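PDB 7BUG: terminal oxygenase component of carbazole from Janthinobacterium sp., which catalyses, as the oxygenase of a multicomponent enzyme, the angular dioxygenation of carbazole at C-9a and C-1, which leads to 2'-aminobiphenyl-2,3-diol. Local coordinates for residues W29-F34 with C132-L137; V19-G24 with S169-A174. All coordinates share one frame; numbering follows the deposited sequence.

Overall arrangement
Interaction 1 (29-34 with 132-137) pairs an outermost strand of an antiparallel six-stranded sheet with its neighbour, while interaction 2 (19-24 with 169-174) fastens the turn after helix 16-20 to the start of helix 171-179. Their centres are about 18 Å apart and their nearest atoms about 5 Å, without touching. Helix 16-20 and strand 28-32 follow each other in the chain, and interaction 1 is nested within the loop closed by interaction 2. Phe25 joins the two neighbourhoods: its carbonyl accepts from Tyr30 OH and its ring meets Trp171. Both contacts lie away from the [2Fe-2S] cluster and the mononuclear iron held by His183, His187 and Asp333; a bound 2-methoxyethanol sits about 5 Å from the Trp29 side chain.

Interaction 1 of 2, residues W29-F34 with C132-L137; sequences WYPVMF and CVFIYL
Trp29 and Tyr136 face each other in a non-hydrogen-bonded antiparallel pair, and their side chains cross at about a right angle. Tyr136 CB sits over the six-membered ring of the indole, 3.6 Å from its centroid and close to the normal, while the phenol turns its edge to the face of the five-membered ring with the planes at 57°. Tyr136 CG is anti to its backbone N (chi1 -177°), beside the carbonyl carbon; CD1 lies 3.9 Å from Trp29 NE1. On the benzo ring, CE3 comes 3.3 Å from Tyr136 N, and Phe134 O lies at the ring edge near its plane. Trp29 NE1 is held by the Pro143 carbonyl. An alanine in place of Trp29 would probably leave Tyr136 CB and the phenol edge without their aromatic platform and the Pro143 carbonyl without this donor.

The two strands belong to an antiparallel sheet of the Rieske domain, in which 132-137 lies between 28-32 and 123-129. Tyr30 and Ile135 exchange both backbone bonds, Val32 N reaches Val133 O nearly along the C=O axis, and Val133 N donates to Met33 O at 2.8 Å. On the face shared with Trp29, Pro31 CB lies over the Phe134 ring, 4.1 Å from its centroid. On the face of Tyr30 and Ile135, Met33 and Val133 lie side by side, CG to CG2 at 3.8 Å.

Between the two segments the packing is looser at Phe34, which is partly exposed: Cys132 SG approaches Phe34 CE1 obliquely, at 3.9 Å. The Phe34 ring stacks on Phe297. Val32 CG2 meets Ile135 CD1 at 3.8 Å.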
ATOM      1  N   TRP A  29      14.115 -10.236  27.065  1.00 10.72           N
ATOM      2  CA  TRP A  29      14.519  -8.841  27.224  1.00 10.93           C
ATOM      3  C   TRP A  29      15.012  -8.306  25.884  1.00 10.99           C
ATOM      4  O   TRP A  29      15.800  -8.993  25.244  1.00 11.04           O
ATOM      5  CB  TRP A  29      15.617  -8.717  28.263  1.00 11.22           C
ATOM      6  CG  TRP A  29      15.218  -9.022  29.668  1.00 12.61           C
ATOM      7  CD1 TRP A  29      15.452 -10.180  30.350  1.00 13.82           C
ATOM      8  CD2 TRP A  29      14.597  -8.116  30.590  1.00 11.79           C
ATOM      9  NE1 TRP A  29      14.987 -10.071  31.628  1.00 14.94           N
ATOM     10  CE2 TRP A  29      14.510  -8.813  31.821  1.00 12.87           C
ATOM     11  CE3 TRP A  29      14.130  -6.803  30.526  1.00 12.55           C
ATOM     12  CZ2 TRP A  29      13.922  -8.245  32.942  1.00 13.86           C
ATOM     13  CZ3 TRP A  29      13.612  -6.224  31.647  1.00 12.60           C
ATOM     14  CH2 TRP A  29      13.504  -6.937  32.838  1.00 14.07           C
ATOM     15  N   TYR A  30      14.610  -7.070  25.589  1.00 11.58           N
ATOM     16  CA  TYR A  30      15.112  -6.332  24.412  1.00 10.61           C
ATOM     17  C   TYR A  30      15.462  -4.893  24.771  1.00  9.80           C
ATOM     18  O   TYR A  30      14.669  -4.221  25.413  1.00 11.46           O
ATOM     19  CB  TYR A  30      14.028  -6.262  23.329  1.00 10.51           C
ATOM     20  CG  TYR A  30      13.712  -7.601  22.732  1.00 10.98           C
ATOM     21  CD1 TYR A  30      14.473  -8.123  21.711  1.00 10.17           C
ATOM     22  CD2 TYR A  30      12.677  -8.362  23.208  1.00 10.12           C
ATOM     23  CE1 TYR A  30      14.167  -9.350  21.134  1.00 11.26           C
ATOM     24  CE2 TYR A  30      12.386  -9.608  22.692  1.00 10.25           C
ATOM     25  CZ  TYR A  30      13.121 -10.103  21.631  1.00 10.74           C
ATOM     26  OH  TYR A  30      12.788 -11.332  21.149  1.00 11.80           O
ATOM     27  N   PRO A  31      16.571  -4.376  24.250  1.00  9.84           N
ATOM     28  CA  PRO A  31      16.879  -2.956  24.378  1.00 10.25           C
ATOM     29  C   PRO A  31      16.092  -2.122  23.381  1.00 10.73           C
ATOM     30  O   PRO A  31      15.896  -2.576  22.264  1.00 13.42           O
ATOM     31  CB  PRO A  31      18.376  -2.881  24.144  1.00 10.46           C
ATOM     32  CG  PRO A  31      18.618  -3.939  23.143  1.00 11.19           C
ATOM     33  CD  PRO A  31      17.651  -5.064  23.511  1.00 10.67           C
ATOM     34  N   VAL A  32      15.617  -0.954  23.804  1.00 11.40           N
ATOM     35  CA  VAL A  32      14.763  -0.140  22.889  1.00 12.09           C
ATOM     36  C   VAL A  32      15.232   1.305  22.814  1.00 14.43           C
ATOM     37  O   VAL A  32      14.830   1.974  21.863  1.00 13.22           O
ATOM     38  CB  VAL A  32      13.304  -0.212  23.336  1.00 13.30           C
ATOM     39  CG1 VAL A  32      12.770  -1.644  23.174  1.00 14.38           C
ATOM     40  CG2 VAL A  32      13.103   0.270  24.734  1.00 13.27           C
ATOM     41  N   MET A  33      15.998   1.773  23.784  1.00 13.36           N
ATOM     42  CA  MET A  33      16.464   3.184  23.789  1.00 14.56           C
ATOM     43  C   MET A  33      17.535   3.311  24.862  1.00 14.56           C
ATOM     44  O   MET A  33      17.790   2.341  25.573  1.00 13.61           O
ATOM     45  CB  MET A  33      15.332   4.164  24.080  1.00 15.95           C
ATOM     46  CG  MET A  33      14.807   4.095  25.456  1.00 17.00           C
ATOM     47  SD  MET A  33      13.393   5.242  25.676  1.00 24.15           S
ATOM     48  CE  MET A  33      12.132   4.357  24.789  1.00 25.48           C
ATOM     49  N   PHE A  34      18.199   4.454  24.890  1.00 14.88           N
ATOM     50  CA  PHE A  34      19.226   4.754  25.923  1.00 15.22           C
ATOM     51  C   PHE A  34      18.570   5.490  27.082  1.00 14.10           C
ATOM     52  O   PHE A  34      17.581   6.175  26.935  1.00 15.09           O
ATOM     53  CB  PHE A  34      20.400   5.516  25.315  1.00 16.19           C
ATOM     54  CG  PHE A  34      21.153   4.704  24.299  1.00 17.41           C
ATOM     55  CD1 PHE A  34      22.010   3.692  24.694  1.00 22.03           C
ATOM     56  CD2 PHE A  34      20.926   4.895  22.951  1.00 19.90           C
ATOM     57  CE1 PHE A  34      22.699   2.923  23.752  1.00 22.14           C
ATOM     58  CE2 PHE A  34      21.621   4.138  22.021  1.00 19.18           C
ATOM     59  CZ  PHE A  34      22.453   3.124  22.413  1.00 20.52           C
ATOM     60  N   CYS A 132      21.375   1.539  29.005  1.00 14.65           N
ATOM     61  CA  CYS A 132      20.431   0.999  27.985  1.00 14.06           C
ATOM     62  C   CYS A 132      19.127   0.607  28.658  1.00 13.75           C
ATOM     63  O   CYS A 132      19.144   0.013  29.776  1.00 13.95           O
ATOM     64  CB  CYS A 132      21.010  -0.205  27.265  1.00 14.32           C
ATOM     65  SG  CYS A 132      22.622   0.141  26.504  1.00 15.56           S
ATOM     66  N   VAL A 133      18.007   0.861  27.980  1.00 12.50           N
ATOM     67  CA  VAL A 133      16.672   0.529  28.514  1.00 11.58           C
ATOM     68  C   VAL A 133      16.228  -0.791  27.896  1.00 11.85           C
ATOM     69  O   VAL A 133      16.037  -0.820  26.667  1.00 11.39           O
ATOM     70  CB  VAL A 133      15.661   1.642  28.205  1.00 11.74           C
ATOM     71  CG1 VAL A 133      14.242   1.281  28.626  1.00 13.21           C
ATOM     72  CG2 VAL A 133      16.100   2.963  28.811  1.00 13.27           C
ATOM     73  N   PHE A 134      15.988  -1.792  28.752  1.00 10.84           N
ATOM     74  CA  PHE A 134      15.535  -3.130  28.301  1.00 11.25           C
ATOM     75  C   PHE A 134      14.102  -3.349  28.753  1.00 11.37           C
ATOM     76  O   PHE A 134      13.771  -3.089  29.944  1.00 11.52           O
ATOM     77  CB  PHE A 134      16.430  -4.198  28.925  1.00 11.99           C
ATOM     78  CG  PHE A 134      17.822  -4.273  28.396  1.00 11.75           C
ATOM     79  CD1 PHE A 134      18.861  -3.500  28.897  1.00 11.29           C
ATOM     80  CD2 PHE A 134      18.095  -5.119  27.343  1.00 11.07           C
ATOM     81  CE1 PHE A 134      20.138  -3.578  28.337  1.00 12.32           C
ATOM     82  CE2 PHE A 134      19.387  -5.248  26.857  1.00 11.74           C
ATOM     83  CZ  PHE A 134      20.405  -4.494  27.377  1.00 11.61           C
ATOM     84  N   ILE A 135      13.259  -3.848  27.861  1.00 10.42           N
ATOM     85  CA  ILE A 135      11.873  -4.254  28.182  1.00 10.10           C
ATOM     86  C   ILE A 135      11.792  -5.769  28.058  1.00 11.01           C
ATOM     87  O   ILE A 135      12.303  -6.296  27.073  1.00 11.21           O
ATOM     88  CB  ILE A 135      10.882  -3.547  27.236  1.00 11.70           C
ATOM     89  CG1 ILE A 135      10.966  -2.037  27.438  1.00 11.42           C
ATOM     90  CG2 ILE A 135       9.464  -4.073  27.406  1.00 12.47           C
ATOM     91  CD1 ILE A 135      10.138  -1.251  26.484  1.00 12.33           C
ATOM     92  N   TYR A 136      11.188  -6.409  29.040  1.00 10.62           N
ATOM     93  CA  TYR A 136      10.894  -7.851  28.970  1.00 10.48           C
ATOM     94  C   TYR A 136       9.564  -8.001  28.274  1.00 11.19           C
ATOM     95  O   TYR A 136       8.540  -7.734  28.893  1.00 11.03           O
ATOM     96  CB  TYR A 136      10.867  -8.457  30.362  1.00 11.00           C
ATOM     97  CG  TYR A 136      10.628  -9.942  30.288  1.00 11.57           C
ATOM     98  CD1 TYR A 136      11.612 -10.787  29.826  1.00 12.26           C
ATOM     99  CD2 TYR A 136       9.403 -10.489  30.651  1.00 13.30           C
ATOM    100  CE1 TYR A 136      11.407 -12.153  29.771  1.00 12.33           C
ATOM    101  CE2 TYR A 136       9.208 -11.859  30.623  1.00 14.48           C
ATOM    102  CZ  TYR A 136      10.218 -12.686  30.192  1.00 13.78           C
ATOM    103  OH  TYR A 136       9.981 -14.037  30.175  1.00 15.53           O
ATOM    104  N   LEU A 137       9.580  -8.258  26.964  1.00 12.00           N
ATOM    105  CA  LEU A 137       8.323  -8.399  26.195  1.00 12.45           C
ATOM    106  C   LEU A 137       7.847  -9.842  26.378  1.00 13.79           C
ATOM    107  O   LEU A 137       8.118 -10.678  25.558  1.00 14.72           O
ATOM    108  CB  LEU A 137       8.526  -8.008  24.741  1.00 12.33           C
ATOM    109  CG  LEU A 137       7.300  -7.571  23.948  1.00 12.19           C
ATOM    110  CD1 LEU A 137       6.213  -8.634  23.870  1.00 12.77           C
ATOM    111  CD2 LEU A 137       6.714  -6.284  24.485  1.00 11.76           C
TER

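Interaction 2 of 2, residues V19-G24 with S169-A174; sequences VDAKLG and SNWRLA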
ATOM      1  N   VAL A  19      11.825 -19.772  11.210  1.00 14.96           N
ATOM      2  CA  VAL A  19      11.124 -19.230  10.014  1.00 15.10           C
ATOM      3  C   VAL A  19       9.739 -18.717  10.404  1.00 14.61           C
ATOM      4  O   VAL A  19       9.258 -17.714   9.832  1.00 15.07           O
ATOM      5  CB  VAL A  19      11.073 -20.282   8.892  1.00 15.26           C
ATOM      6  CG1 VAL A  19      10.189 -19.789   7.783  1.00 16.98           C
ATOM      7  CG2 VAL A  19      12.470 -20.584   8.428  1.00 18.24           C
ATOM      8  N   ASP A  20       9.087 -19.312  11.405  1.00 13.71           N
ATOM      9  CA  ASP A  20       7.776 -18.816  11.833  1.00 14.30           C
ATOM     10  C   ASP A  20       7.913 -17.488  12.597  1.00 13.88           C
ATOM     11  O   ASP A  20       6.894 -16.740  12.731  1.00 14.36           O
ATOM     12  CB  ASP A  20       7.102 -19.849  12.734  1.00 15.19           C
ATOM     13  CG  ASP A  20       5.619 -19.679  12.812  1.00 17.87           C
ATOM     14  OD1 ASP A  20       5.032 -19.284  11.801  1.00 18.06           O
ATOM     15  OD2 ASP A  20       5.071 -20.064  13.868  1.00 22.35           O
ATOM     16  N   ALA A  21       9.086 -17.201  13.143  1.00 13.98           N
ATOM     17  CA  ALA A  21       9.262 -16.099  14.123  1.00 12.30           C
ATOM     18  C   ALA A  21       9.444 -14.727  13.445  1.00 11.97           C
ATOM     19  O   ALA A  21      10.358 -13.976  13.787  1.00 11.59           O
ATOM     20  CB  ALA A  21      10.319 -16.444  15.126  1.00 12.56           C
ATOM     21  N   LYS A  22       8.519 -14.377  12.550  1.00 13.89           N
ATOM     22  CA  LYS A  22       8.520 -13.129  11.771  1.00 14.82           C
ATOM     23  C   LYS A  22       8.464 -11.904  12.691  1.00 15.03           C
ATOM     24  O   LYS A  22       9.095 -10.864  12.366  1.00 13.17           O
ATOM     25  CB  LYS A  22       7.352 -13.181  10.779  1.00 17.93           C
ATOM     26  CG  LYS A  22       7.273 -11.996   9.843  1.00 26.32           C
ATOM     27  CD  LYS A  22       6.111 -12.153   8.902  1.00 27.81           C
ATOM     28  CE  LYS A  22       6.255 -13.406   8.071  1.00 31.34           C
ATOM     29  NZ  LYS A  22       5.736 -13.149   6.708  1.00 31.60           N
ATOM     30  N   LEU A  23       7.776 -12.007  13.834  1.00 13.68           N
ATOM     31  CA  LEU A  23       7.648 -10.895  14.813  1.00 15.44           C
ATOM     32  C   LEU A  23       8.650 -11.001  15.960  1.00 13.99           C
ATOM     33  O   LEU A  23       8.571 -10.154  16.884  1.00 15.87           O
ATOM     34  CB  LEU A  23       6.225 -10.894  15.386  1.00 16.28           C
ATOM     35  CG  LEU A  23       5.157 -10.301  14.499  1.00 21.03           C
ATOM     36  CD1 LEU A  23       3.780 -10.619  15.074  1.00 24.35           C
ATOM     37  CD2 LEU A  23       5.347  -8.786  14.335  1.00 23.71           C
ATOM     38  N   GLY A  24       9.577 -11.949  15.939  1.00 12.47           N
ATOM     39  CA  GLY A  24      10.533 -12.167  17.020  1.00 11.58           C
ATOM     40  C   GLY A  24      10.031 -13.141  18.069  1.00 11.80           C
ATOM     41  O   GLY A  24       8.919 -13.688  17.966  1.00 11.70           O
ATOM     42  N   SER A 169      14.181  -3.632   7.593  1.00 12.18           N
ATOM     43  CA  SER A 169      14.253  -5.046   7.210  1.00 11.55           C
ATOM     44  C   SER A 169      13.733  -5.837   8.392  1.00 11.00           C
ATOM     45  O   SER A 169      13.767  -5.354   9.553  1.00 12.07           O
ATOM     46  CB  SER A 169      15.602  -5.531   6.827  1.00 11.55           C
ATOM     47  OG  SER A 169      16.395  -5.895   7.967  1.00 12.40           O
ATOM     48  N   ASN A 170      13.266  -7.029   8.105  1.00 10.64           N
ATOM     49  CA  ASN A 170      12.955  -7.971   9.201  1.00 11.21           C
ATOM     50  C   ASN A 170      14.215  -8.172  10.042  1.00 10.34           C
ATOM     51  O   ASN A 170      15.338  -8.240   9.513  1.00 10.09           O
ATOM     52  CB  ASN A 170      12.433  -9.286   8.621  1.00 10.42           C
ATOM     53  CG  ASN A 170      12.045 -10.299   9.658  1.00 11.21           C
ATOM     54  OD1 ASN A 170      12.865 -11.123  10.067  1.00 12.91           O
ATOM     55  ND2 ASN A 170      10.834 -10.146  10.137  1.00 11.79           N
ATOM     56  N   TRP A 171      14.032  -8.390  11.338  1.00  9.45           N
ATOM     57  CA  TRP A 171      15.120  -8.571  12.301  1.00  9.58           C
ATOM     58  C   TRP A 171      16.020  -9.741  11.912  1.00  9.68           C
ATOM     59  O   TRP A 171      17.202  -9.674  12.230  1.00 11.39           O
ATOM     60  CB  TRP A 171      14.558  -8.749  13.746  1.00  9.66           C
ATOM     61  CG  TRP A 171      13.852 -10.057  13.963  1.00  9.69           C
ATOM     62  CD1 TRP A 171      12.612 -10.436  13.563  1.00 10.69           C
ATOM     63  CD2 TRP A 171      14.404 -11.195  14.645  1.00  9.88           C
ATOM     64  NE1 TRP A 171      12.355 -11.742  13.954  1.00 10.87           N
ATOM     65  CE2 TRP A 171      13.440 -12.219  14.623  1.00 10.39           C
ATOM     66  CE3 TRP A 171      15.625 -11.399  15.277  1.00 10.40           C
ATOM     67  CZ2 TRP A 171      13.666 -13.461  15.245  1.00 11.95           C
ATOM     68  CZ3 TRP A 171      15.875 -12.628  15.849  1.00 11.29           C
ATOM     69  CH2 TRP A 171      14.900 -13.633  15.826  1.00 11.64           C
ATOM     70  N   ARG A 172      15.489 -10.829  11.377  1.00 10.15           N
ATOM     71  CA  ARG A 172      16.332 -12.018  11.102  1.00 10.84           C
ATOM     72  C   ARG A 172      17.328 -11.743   9.977  1.00 11.40           C
ATOM     73  O   ARG A 172      18.445 -12.297   9.997  1.00 11.80           O
ATOM     74  CB  ARG A 172      15.421 -13.174  10.734  1.00 10.52           C
ATOM     75  CG  ARG A 172      14.577 -13.580  11.941  1.00 11.15           C
ATOM     76  CD  ARG A 172      13.456 -14.522  11.530  1.00 11.34           C
ATOM     77  NE  ARG A 172      12.548 -13.913  10.562  1.00 11.64           N
ATOM     78  CZ  ARG A 172      11.550 -14.500   9.966  1.00 12.84           C
ATOM     79  NH1 ARG A 172      11.282 -15.779  10.219  1.00 14.11           N
ATOM     80  NH2 ARG A 172      10.840 -13.844   9.080  1.00 13.06           N
ATOM     81  N   LEU A 173      16.934 -10.915   9.027  1.00 12.87           N
ATOM     82  CA  LEU A 173      17.892 -10.574   7.932  1.00 13.04           C
ATOM     83  C   LEU A 173      19.069  -9.797   8.535  1.00 12.09           C
ATOM     84  O   LEU A 173      20.200 -10.019   8.150  1.00 12.56           O
ATOM     85  CB  LEU A 173      17.125  -9.762   6.884  1.00 13.05           C
ATOM     86  CG  LEU A 173      15.954 -10.488   6.226  1.00 15.10           C
ATOM     87  CD1 LEU A 173      15.300  -9.589   5.171  1.00 16.04           C
ATOM     88  CD2 LEU A 173      16.394 -11.825   5.656  1.00 17.49           C
ATOM     89  N   ALA A 174      18.820  -8.987   9.569  1.00 11.39           N
ATOM     90  CA  ALA A 174      19.843  -8.225  10.294  1.00 11.75           C
ATOM     91  C   ALA A 174      20.754  -9.169  11.101  1.00 12.05           C
ATOM     92  O   ALA A 174      21.984  -9.079  11.041  1.00 14.19           O
ATOM     93  CB  ALA A 174      19.158  -7.220  11.210  1.00 12.47           C
TER
HETATM   94  O   HOH W   1       8.918 -15.557   8.066  1.00 19.15           O
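Asn170 CG stands anti to its backbone N (chi1 -178°), whereas Trp171 CG is wedged between its own backbone N and carbonyl carbon (chi1 70°), and both side chains head for the turn formed by 21-24. Trp171 NE1 donates to Ala21 O at 3.0 Å, the oxygen lying in the indole plane. Ala21 O also receives Gly24 N, the closing bond of a type I beta turn, and is therefore gripped by two donors. One residue on, Asn170 ND2 meets a lone pair of Lys22 O at 2.9 Å, in the carbonyl plane; the same nitrogen also donates to the Glu291 carbonyl.

Asn170 is the N-cap of helix 171-179. Its OD1 accepts the capping bond from Arg172 N and, from the opposite face of the amide plane, a nearly straight bond of 2.9 Å from Arg172 NE. Asn170 OD1 thereby also orients the guanidinium, besides the amide's own bond to Lys22 O. Arg172 NH1 donates to Val19 O at 2.8 Å from above that carbonyl's plane, and also to Tyr18 O, so that the guanidinium holds two successive carbonyls near the end of helix 16-20. A water accepts from Arg172 NH2 and lies 2.8 Å from Val19 O.

Lys22 CA lies over one face of the guanidinium, 3.6 Å from Arg172 NH2. The lysine chain leads on to a salt bridge with Asp347; NZ lies 5.7 Å from Arg172 NH2, and the salt bridge would probably offset part of the repulsion between the two positive charges.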